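Local coordinates for cellulose binding domain-containing protein (Clostridium clariflavum, PDB 4B96) that probably binds cellulose through this calcium-containing family 3b carbohydrate-binding module, one domain of a longer membrane protein belonging to a biomass-sensing system, at residues F25-T30 against V40-Y45; K51-A56 against G71-I76. All coordinates share one frame; numbering follows the deposited sequence. Where two conformers were deposited one is given.

Contact 1 of 2, residues F25-T30 against V40-Y45; sequences FVIENT and VKVRYY
Phe25 and Ile27 meet Val40 and Val42 in a purely apolar, face-to-face packing of two beta-sheets at the buried heart of the domain. Strand 20-29 belongs to one antiparallel sheet and strand 40-47 to the other; the two short segments approach to 10.4 Å between axes and run at 143° to each other. No hydrogen bond crosses the gap, so the sheets are joined here by side chains alone. The main contact is a CH-pi one: CG1 of Val42 lies 3.9 Å from the centroid of the Phe25 ring, only 13° off the ring normal and displaced a little toward the rim. CG2 of the same valine also touches the ring, at 3.8 Å from Phe25 CE1, so both branches of Val42 rest against the aromatic ring. Phe25 holds its CG between its own backbone N and carbonyl carbon (chi1 60°), which carries the ring across to the valine. Ile27 was modelled in two conformers, so its part is less certain; in the one given, it and Val40 reach toward each other tip to tip, Ile27 CD1 lying 4.1 Å from Val40 CG1, while the isoleucine side chain runs past Val42 in the opposite direction. Beta-branched valine and isoleucine suit strands, and a flat ring offers Val42 a broad apolar surface. Leu7 of strand 5-9 touches both Phe25 and Val42, while Val88 and Phe90 of strand 83-90 also pack on Phe25. On strand 40-47, Lys41 and Arg43 point away from strand 20-29 and form salt bridges with Asp142 and Glu87, respectively. Such alternation of inward apolar and outward polar residues, with two antiparallel sheets closed over a hydrophobic core, is characteristic of the beta-sandwich (jelly-roll) fold of family 3 carbohydrate-binding modules.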
ATOM      1  N   PHE A  25     -14.554   8.410  -2.030  1.00 18.65           N
ATOM      2  CA  PHE A  25     -13.856   7.211  -2.466  1.00 17.00           C
ATOM      3  C   PHE A  25     -14.802   6.171  -3.027  1.00 20.13           C
ATOM      4  O   PHE A  25     -16.036   6.225  -2.802  1.00 19.64           O
ATOM      5  CB  PHE A  25     -13.013   6.616  -1.341  1.00 12.04           C
ATOM      6  CG  PHE A  25     -13.801   6.212  -0.114  1.00 16.33           C
ATOM      7  CD1 PHE A  25     -14.353   4.925  -0.020  1.00 16.83           C
ATOM      8  CD2 PHE A  25     -13.896   7.087   0.996  1.00 15.81           C
ATOM      9  CE1 PHE A  25     -15.058   4.523   1.121  1.00 18.34           C
ATOM     10  CE2 PHE A  25     -14.577   6.687   2.163  1.00 18.28           C
ATOM     11  CZ  PHE A  25     -15.200   5.412   2.204  1.00 17.26           C
ATOM     12  N   VAL A  26     -14.201   5.251  -3.780  1.00 19.23           N
ATOM     13  CA  VAL A  26     -14.897   4.073  -4.262  1.00 18.19           C
ATOM     14  C   VAL A  26     -14.091   2.864  -3.799  1.00 18.84           C
ATOM     15  O   VAL A  26     -12.891   2.776  -4.024  1.00 21.55           O
ATOM     16  CB  VAL A  26     -14.947   4.046  -5.808  1.00 18.32           C
ATOM     17  CG1 VAL A  26     -15.699   2.775  -6.307  1.00 24.44           C
ATOM     18  CG2 VAL A  26     -15.617   5.323  -6.329  1.00 22.04           C
ATOM     19  N   ILE A  27     -14.726   1.958  -3.082  0.53 19.47           N
ATOM     20  CA  ILE A  27     -14.050   0.708  -2.764  0.53 18.52           C
ATOM     21  C   ILE A  27     -14.549  -0.269  -3.774  0.53 19.38           C
ATOM     22  O   ILE A  27     -15.761  -0.484  -3.870  0.53 20.14           O
ATOM     23  CB  ILE A  27     -14.468   0.137  -1.427  0.53 19.24           C
ATOM     24  CG1 ILE A  27     -14.140   1.085  -0.282  0.53 20.77           C
ATOM     25  CG2 ILE A  27     -13.822  -1.267  -1.200  0.53 18.06           C
ATOM     26  CD1 ILE A  27     -14.688   0.582   0.998  0.53 22.14           C
ATOM     27  N   GLU A  28     -13.627  -0.873  -4.503  0.53 19.32           N
ATOM     28  CA  GLU A  28     -13.945  -1.878  -5.488  0.53 21.92           C
ATOM     29  C   GLU A  28     -13.743  -3.263  -4.851  0.53 23.41           C
ATOM     30  O   GLU A  28     -12.762  -3.493  -4.120  0.53 20.87           O
ATOM     31  CB  GLU A  28     -13.031  -1.715  -6.712  0.53 22.62           C
ATOM     32  CG  GLU A  28     -13.148  -0.375  -7.433  0.53 24.76           C
ATOM     33  CD  GLU A  28     -12.413  -0.350  -8.792  0.53 30.62           C
ATOM     34  OE1 GLU A  28     -11.349  -0.980  -8.901  0.53 29.67           O
ATOM     35  OE2 GLU A  28     -12.895   0.291  -9.756  0.53 36.23           O
ATOM     36  N   ASN A  29     -14.677  -4.185  -5.120  1.00 22.30           N
ATOM     37  CA  ASN A  29     -14.548  -5.577  -4.669  1.00 25.79           C
ATOM     38  C   ASN A  29     -13.995  -6.397  -5.830  1.00 28.72           C
ATOM     39  O   ASN A  29     -14.710  -6.675  -6.777  1.00 30.33           O
ATOM     40  CB  ASN A  29     -15.907  -6.129  -4.215  1.00 25.52           C
ATOM     41  CG  ASN A  29     -15.831  -7.548  -3.692  1.00 26.49           C
ATOM     42  OD1 ASN A  29     -14.837  -8.282  -3.909  1.00 24.94           O
ATOM     43  ND2 ASN A  29     -16.911  -7.970  -3.006  1.00 26.86           N
ATOM     44  N   THR A  30     -12.719  -6.779  -5.756  1.00 24.72           N
ATOM     45  CA  THR A  30     -12.084  -7.541  -6.838  1.00 27.22           C
ATOM     46  C   THR A  30     -12.036  -9.027  -6.557  1.00 26.01           C
ATOM     47  O   THR A  30     -11.419  -9.786  -7.310  1.00 30.71           O
ATOM     48  CB  THR A  30     -10.631  -7.084  -7.063  1.00 32.89           C
ATOM     49  OG1 THR A  30      -9.897  -7.208  -5.824  1.00 30.33           O
ATOM     50  CG2 THR A  30     -10.590  -5.626  -7.514  1.00 32.90           C
ATOM     51  N   VAL A  40     -15.052  -2.707   7.919  1.00 20.82           N
ATOM     52  CA  VAL A  40     -14.160  -1.922   7.098  1.00 19.92           C
ATOM     53  C   VAL A  40     -14.012  -0.512   7.599  1.00 23.36           C
ATOM     54  O   VAL A  40     -14.989   0.144   7.903  1.00 23.57           O
ATOM     55  CB  VAL A  40     -14.670  -1.896   5.637  1.00 22.95           C
ATOM     56  CG1 VAL A  40     -13.928  -0.873   4.783  1.00 24.35           C
ATOM     57  CG2 VAL A  40     -14.555  -3.310   5.041  1.00 20.79           C
ATOM     58  N   LYS A  41     -12.773  -0.041   7.714  1.00 18.62           N
ATOM     59  CA  LYS A  41     -12.505   1.371   8.022  1.00 16.29           C
ATOM     60  C   LYS A  41     -11.714   1.986   6.869  1.00 19.13           C
ATOM     61  O   LYS A  41     -10.794   1.335   6.288  1.00 21.12           O
ATOM     62  CB  LYS A  41     -11.589   1.419   9.269  1.00 18.90           C
ATOM     63  CG  LYS A  41     -12.278   1.019  10.519  1.00 22.62           C
ATOM     64  CD  LYS A  41     -11.313   0.835  11.680  1.00 24.81           C
ATOM     65  CE  LYS A  41     -12.098   0.191  12.871  1.00 43.67           C
ATOM     66  NZ  LYS A  41     -11.352   0.239  14.182  1.00 45.08           N
ATOM     67  N   VAL A  42     -11.975   3.253   6.576  1.00 17.49           N
ATOM     68  CA  VAL A  42     -11.221   3.942   5.545  1.00 15.11           C
ATOM     69  C   VAL A  42     -10.677   5.222   6.172  1.00 20.33           C
ATOM     70  O   VAL A  42     -11.427   5.909   6.906  1.00 18.95           O
ATOM     71  CB  VAL A  42     -12.138   4.279   4.343  1.00 15.68           C
ATOM     72  CG1 VAL A  42     -11.378   4.994   3.198  1.00 14.77           C
ATOM     73  CG2 VAL A  42     -12.784   2.997   3.793  1.00 16.00           C
ATOM     74  N   ARG A  43      -9.390   5.549   5.901  1.00 16.43           N
ATOM     75  CA  ARG A  43      -8.801   6.744   6.512  1.00 18.44           C
ATOM     76  C   ARG A  43      -8.328   7.752   5.502  1.00 20.64           C
ATOM     77  O   ARG A  43      -7.674   7.373   4.537  1.00 15.37           O
ATOM     78  CB  ARG A  43      -7.615   6.376   7.412  1.00 16.27           C
ATOM     79  CG  ARG A  43      -8.094   5.619   8.678  1.00 19.94           C
ATOM     80  CD  ARG A  43      -6.908   5.184   9.533  1.00 18.07           C
ATOM     81  NE  ARG A  43      -7.469   4.355  10.602  1.00 21.07           N
ATOM     82  CZ  ARG A  43      -6.762   3.708  11.521  1.00 28.09           C
ATOM     83  NH1 ARG A  43      -5.450   3.765  11.516  1.00 27.60           N
ATOM     84  NH2 ARG A  43      -7.384   2.985  12.443  1.00 26.42           N
ATOM     85  N   TYR A  44      -8.635   9.028   5.761  1.00 18.43           N
ATOM     86  CA  TYR A  44      -8.140  10.161   4.985  1.00 17.25           C
ATOM     87  C   TYR A  44      -7.231  10.951   5.935  1.00 18.79           C
ATOM     88  O   TYR A  44      -7.678  11.453   6.979  1.00 17.05           O
ATOM     89  CB  TYR A  44      -9.312  11.020   4.521  1.00 15.78           C
ATOM     90  CG  TYR A  44      -8.860  12.158   3.592  1.00 17.21           C
ATOM     91  CD1 TYR A  44      -8.282  13.331   4.120  1.00 13.09           C
ATOM     92  CD2 TYR A  44      -8.973  12.033   2.190  1.00 15.84           C
ATOM     93  CE1 TYR A  44      -7.835  14.355   3.251  1.00 14.04           C
ATOM     94  CE2 TYR A  44      -8.532  13.042   1.298  1.00 15.93           C
ATOM     95  CZ  TYR A  44      -7.980  14.206   1.840  1.00 16.69           C
ATOM     96  OH  TYR A  44      -7.503  15.203   1.020  1.00 15.17           O
ATOM     97  N   TYR A  45      -5.957  11.036   5.614  1.00 16.70           N
ATOM     98  CA  TYR A  45      -4.987  11.693   6.496  1.00 16.14           C
ATOM     99  C   TYR A  45      -4.836  13.141   6.152  1.00 18.80           C
ATOM    100  O   TYR A  45      -4.636  13.489   4.969  1.00 16.45           O
ATOM    101  CB  TYR A  45      -3.629  11.053   6.327  1.00 15.55           C
ATOM    102  CG  TYR A  45      -3.687   9.615   6.739  1.00 18.84           C
ATOM    103  CD1 TYR A  45      -3.439   9.262   8.065  1.00 19.17           C
ATOM    104  CD2 TYR A  45      -3.970   8.623   5.806  1.00 19.28           C
ATOM    105  CE1 TYR A  45      -3.518   7.977   8.468  1.00 22.03           C
ATOM    106  CE2 TYR A  45      -4.007   7.270   6.197  1.00 20.43           C
ATOM    107  CZ  TYR A  45      -3.803   6.971   7.514  1.00 22.96           C
ATOM    108  OH  TYR A  45      -3.862   5.677   7.952  1.00 22.76           O
TER

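Contact 2 of 2, residues K51-A56 against G71-I76; sequences KNINFA and GKVYNI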
ATOM      1  N   LYS A  51     -10.069  21.940  16.253  1.00 24.50           N
ATOM      2  CA  LYS A  51     -10.571  20.781  16.993  1.00 26.50           C
ATOM      3  C   LYS A  51     -11.955  20.242  16.506  1.00 36.07           C
ATOM      4  O   LYS A  51     -12.133  19.019  16.351  1.00 41.78           O
ATOM      5  CB  LYS A  51     -10.569  21.045  18.491  1.00 34.56           C
ATOM      6  CG  LYS A  51     -11.238  19.964  19.365  1.00 50.61           C
ATOM      7  CD  LYS A  51     -10.480  18.618  19.371  1.00 61.45           C
ATOM      8  CE  LYS A  51      -8.992  18.731  19.788  1.00 68.40           C
ATOM      9  NZ  LYS A  51      -8.155  17.643  19.108  1.00 70.90           N
ATOM     10  N   ASN A  52     -12.874  21.135  16.156  1.00 27.75           N
ATOM     11  CA  ASN A  52     -14.280  20.757  15.860  1.00 22.87           C
ATOM     12  C   ASN A  52     -14.544  20.607  14.347  1.00 21.72           C
ATOM     13  O   ASN A  52     -14.886  21.571  13.655  1.00 22.11           O
ATOM     14  CB  ASN A  52     -15.187  21.818  16.438  1.00 25.74           C
ATOM     15  CG  ASN A  52     -16.661  21.388  16.440  1.00 31.10           C
ATOM     16  OD1 ASN A  52     -16.997  20.276  15.984  1.00 30.91           O
ATOM     17  ND2 ASN A  52     -17.531  22.262  16.952  1.00 32.24           N
ATOM     18  N   ILE A  53     -14.351  19.400  13.838  1.00 20.84           N
ATOM     19  CA  ILE A  53     -14.545  19.111  12.426  1.00 22.36           C
ATOM     20  C   ILE A  53     -15.930  18.438  12.213  1.00 24.74           C
ATOM     21  O   ILE A  53     -16.328  17.547  12.954  1.00 23.88           O
ATOM     22  CB  ILE A  53     -13.468  18.147  11.978  1.00 21.71           C
ATOM     23  CG1 ILE A  53     -12.083  18.774  12.170  1.00 22.80           C
ATOM     24  CG2 ILE A  53     -13.674  17.730  10.483  1.00 19.75           C
ATOM     25  CD1 ILE A  53     -11.884  20.062  11.374  1.00 24.15           C
ATOM     26  N   ASN A  54     -16.692  18.897  11.233  1.00 20.59           N
ATOM     27  CA  ASN A  54     -17.989  18.330  10.944  1.00 20.24           C
ATOM     28  C   ASN A  54     -17.879  17.388   9.722  1.00 23.43           C
ATOM     29  O   ASN A  54     -17.031  17.580   8.852  1.00 24.26           O
ATOM     30  CB  ASN A  54     -18.998  19.452  10.717  1.00 20.22           C
ATOM     31  CG  ASN A  54     -19.267  20.241  11.997  1.00 28.20           C
ATOM     32  OD1 ASN A  54     -19.159  19.694  13.096  1.00 34.07           O
ATOM     33  ND2 ASN A  54     -19.575  21.511  11.865  1.00 25.43           N
ATOM     34  N   PHE A  55     -18.718  16.371   9.679  1.00 21.94           N
ATOM     35  CA  PHE A  55     -18.576  15.302   8.691  1.00 21.02           C
ATOM     36  C   PHE A  55     -19.911  15.241   7.945  1.00 23.06           C
ATOM     37  O   PHE A  55     -20.975  15.269   8.577  1.00 20.82           O
ATOM     38  CB  PHE A  55     -18.357  14.002   9.469  1.00 20.87           C
ATOM     39  CG  PHE A  55     -18.403  12.764   8.622  1.00 21.93           C
ATOM     40  CD1 PHE A  55     -17.343  12.469   7.809  1.00 20.38           C
ATOM     41  CD2 PHE A  55     -19.481  11.874   8.720  1.00 23.03           C
ATOM     42  CE1 PHE A  55     -17.337  11.315   7.026  1.00 19.63           C
ATOM     43  CE2 PHE A  55     -19.496  10.696   7.973  1.00 18.82           C
ATOM     44  CZ  PHE A  55     -18.390  10.416   7.121  1.00 18.43           C
ATOM     45  N   ALA A  56     -19.880  15.227   6.626  1.00 21.42           N
ATOM     46  CA  ALA A  56     -21.147  15.195   5.850  1.00 24.63           C
ATOM     47  C   ALA A  56     -20.997  14.098   4.804  1.00 24.60           C
ATOM     48  O   ALA A  56     -19.925  13.957   4.253  1.00 22.94           O
ATOM     49  CB  ALA A  56     -21.403  16.523   5.193  1.00 27.30           C
ATOM     50  N   GLY A  71     -18.403   9.069  10.596  1.00 22.98           N
ATOM     51  CA  GLY A  71     -17.064   9.610  10.466  1.00 20.10           C
ATOM     52  C   GLY A  71     -16.595  10.190  11.796  1.00 23.71           C
ATOM     53  O   GLY A  71     -17.369  10.815  12.507  1.00 24.25           O
ATOM     54  N   LYS A  72     -15.331   9.987  12.137  1.00 20.46           N
ATOM     55  CA  LYS A  72     -14.786  10.617  13.342  1.00 21.36           C
ATOM     56  C   LYS A  72     -13.324  10.970  13.066  1.00 22.24           C
ATOM     57  O   LYS A  72     -12.603  10.210  12.389  1.00 19.15           O
ATOM     58  CB  LYS A  72     -14.847   9.609  14.480  1.00 21.28           C
ATOM     59  CG  LYS A  72     -14.366  10.132  15.820  1.00 30.72           C
ATOM     60  CD  LYS A  72     -14.723   9.043  16.861  1.00 41.70           C
ATOM     61  CE  LYS A  72     -14.364   9.402  18.310  1.00 50.02           C
ATOM     62  NZ  LYS A  72     -14.045  10.841  18.425  1.00 53.88           N
ATOM     63  N   VAL A  73     -12.865  12.112  13.584  1.00 21.60           N
ATOM     64  CA  VAL A  73     -11.451  12.485  13.385  1.00 19.06           C
ATOM     65  C   VAL A  73     -10.637  12.022  14.600  1.00 23.82           C
ATOM     66  O   VAL A  73     -11.082  12.196  15.762  1.00 22.06           O
ATOM     67  CB  VAL A  73     -11.349  14.020  13.193  1.00 22.10           C
ATOM     68  CG1 VAL A  73      -9.876  14.507  13.216  1.00 23.00           C
ATOM     69  CG2 VAL A  73     -12.054  14.412  11.863  1.00 19.93           C
ATOM     70  N   TYR A  74      -9.457  11.459  14.336  1.00 21.37           N
ATOM     71  CA  TYR A  74      -8.548  10.999  15.402  1.00 24.69           C
ATOM     72  C   TYR A  74      -7.192  11.653  15.245  1.00 24.12           C
ATOM     73  O   TYR A  74      -6.740  11.922  14.116  1.00 20.50           O
ATOM     74  CB  TYR A  74      -8.348   9.457  15.292  1.00 20.47           C
ATOM     75  CG  TYR A  74      -9.590   8.666  15.513  1.00 27.11           C
ATOM     76  CD1 TYR A  74     -10.466   8.400  14.444  1.00 24.18           C
ATOM     77  CD2 TYR A  74      -9.913   8.181  16.791  1.00 25.75           C
ATOM     78  CE1 TYR A  74     -11.595   7.648  14.654  1.00 23.04           C
ATOM     79  CE2 TYR A  74     -11.074   7.455  17.008  1.00 32.25           C
ATOM     80  CZ  TYR A  74     -11.898   7.193  15.905  1.00 29.37           C
ATOM     81  OH  TYR A  74     -13.036   6.466  16.060  1.00 29.41           O
ATOM     82  N   ASN A  75      -6.494  11.858  16.365  1.00 24.52           N
ATOM     83  CA  ASN A  75      -5.073  12.191  16.316  1.00 24.28           C
ATOM     84  C   ASN A  75      -4.182  10.982  16.117  1.00 29.46           C
ATOM     85  O   ASN A  75      -4.435   9.904  16.671  1.00 28.99           O
ATOM     86  CB  ASN A  75      -4.669  12.881  17.627  1.00 31.74           C
ATOM     87  CG  ASN A  75      -4.884  14.364  17.544  1.00 40.26           C
ATOM     88  OD1 ASN A  75      -5.969  14.842  17.795  1.00 41.51           O
ATOM     89  ND2 ASN A  75      -3.865  15.090  17.085  1.00 48.04           N
ATOM     90  N   ILE A  76      -3.119  11.149  15.355  1.00 29.81           N
ATOM     91  CA  ILE A  76      -2.211  10.034  15.131  1.00 31.61           C
ATOM     92  C   ILE A  76      -1.397   9.714  16.389  1.00 37.04           C
ATOM     93  O   ILE A  76      -1.256   8.543  16.781  1.00 43.57           O
ATOM     94  CB  ILE A  76      -1.321  10.272  13.880  1.00 24.96           C
ATOM     95  CG1 ILE A  76      -2.229  10.209  12.656  1.00 27.13           C
ATOM     96  CG2 ILE A  76      -0.103   9.224  13.839  1.00 26.45           C
ATOM     97  CD1 ILE A  76      -1.520  10.608  11.377  1.00 28.85           C
TER
HETATM   98  O   HOH W   1      -9.017  15.444  17.434  1.00 55.22           O
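At one margin of the beta-sandwich, the outermost strands 53-60 and 69-75 of the two sheets close against each other through Phe55, Gly71, Ile53 and Val73. The Phe55 ring lies flat over the glycine backbone: Gly71 CA sits 3.5 Å from the ring centroid and 6° off its normal, a CH-pi contact over the centre of the face, and Gly71 N comes within 3.3 Å of Phe55 CE2 over the same face. Glycine suits this place because, having no side chain, it lets the ring lie directly on the main chain. Phe55 CG is anti to the backbone N (chi1 171°), which brings the ring over the opposing strand. Two residues along each strand, Ile53 and Val73 cross at about a right angle, with their CG2 methyls 3.9 Å apart. Toward the exposed end, a water 2.9 Å from Lys51 NZ donates to Asn75 OD1 at 3.1 Å, bridging the two groups; Lys51 also touches a crystal neighbour, so its bent pose may partly reflect packing. Asn75 ND2 is hydrogen-bonded to Ser81 O. Behind these residues, Phe55 and Ile53 pack on Ile107 of strand 100-109, Trp23 lies nearly parallel to Phe55, and Val73 rests on Lys84 of strand 83-90 and Phe46 of strand 40-47.

Both contacts join the same two sheets, yet contact 1 lies in the buried core and contact 2 at the surface, their centres about 17 Å apart. Contact 1 uses interior strands and apolar side chains throughout. Contact 2 packs the outermost strand of one sheet against that of the other, where a glycine backbone replaces one side chain and a water bridge takes over at the exposed end. Each includes a phenylalanine face receiving a CH group, from a valine methyl in the core and from the main chain at the margin. The two meet where Tyr45 CD1 packs on Ile76 CD1 at 4.1 Å, and strand 40-47 leads directly in sequence to strand 53-60.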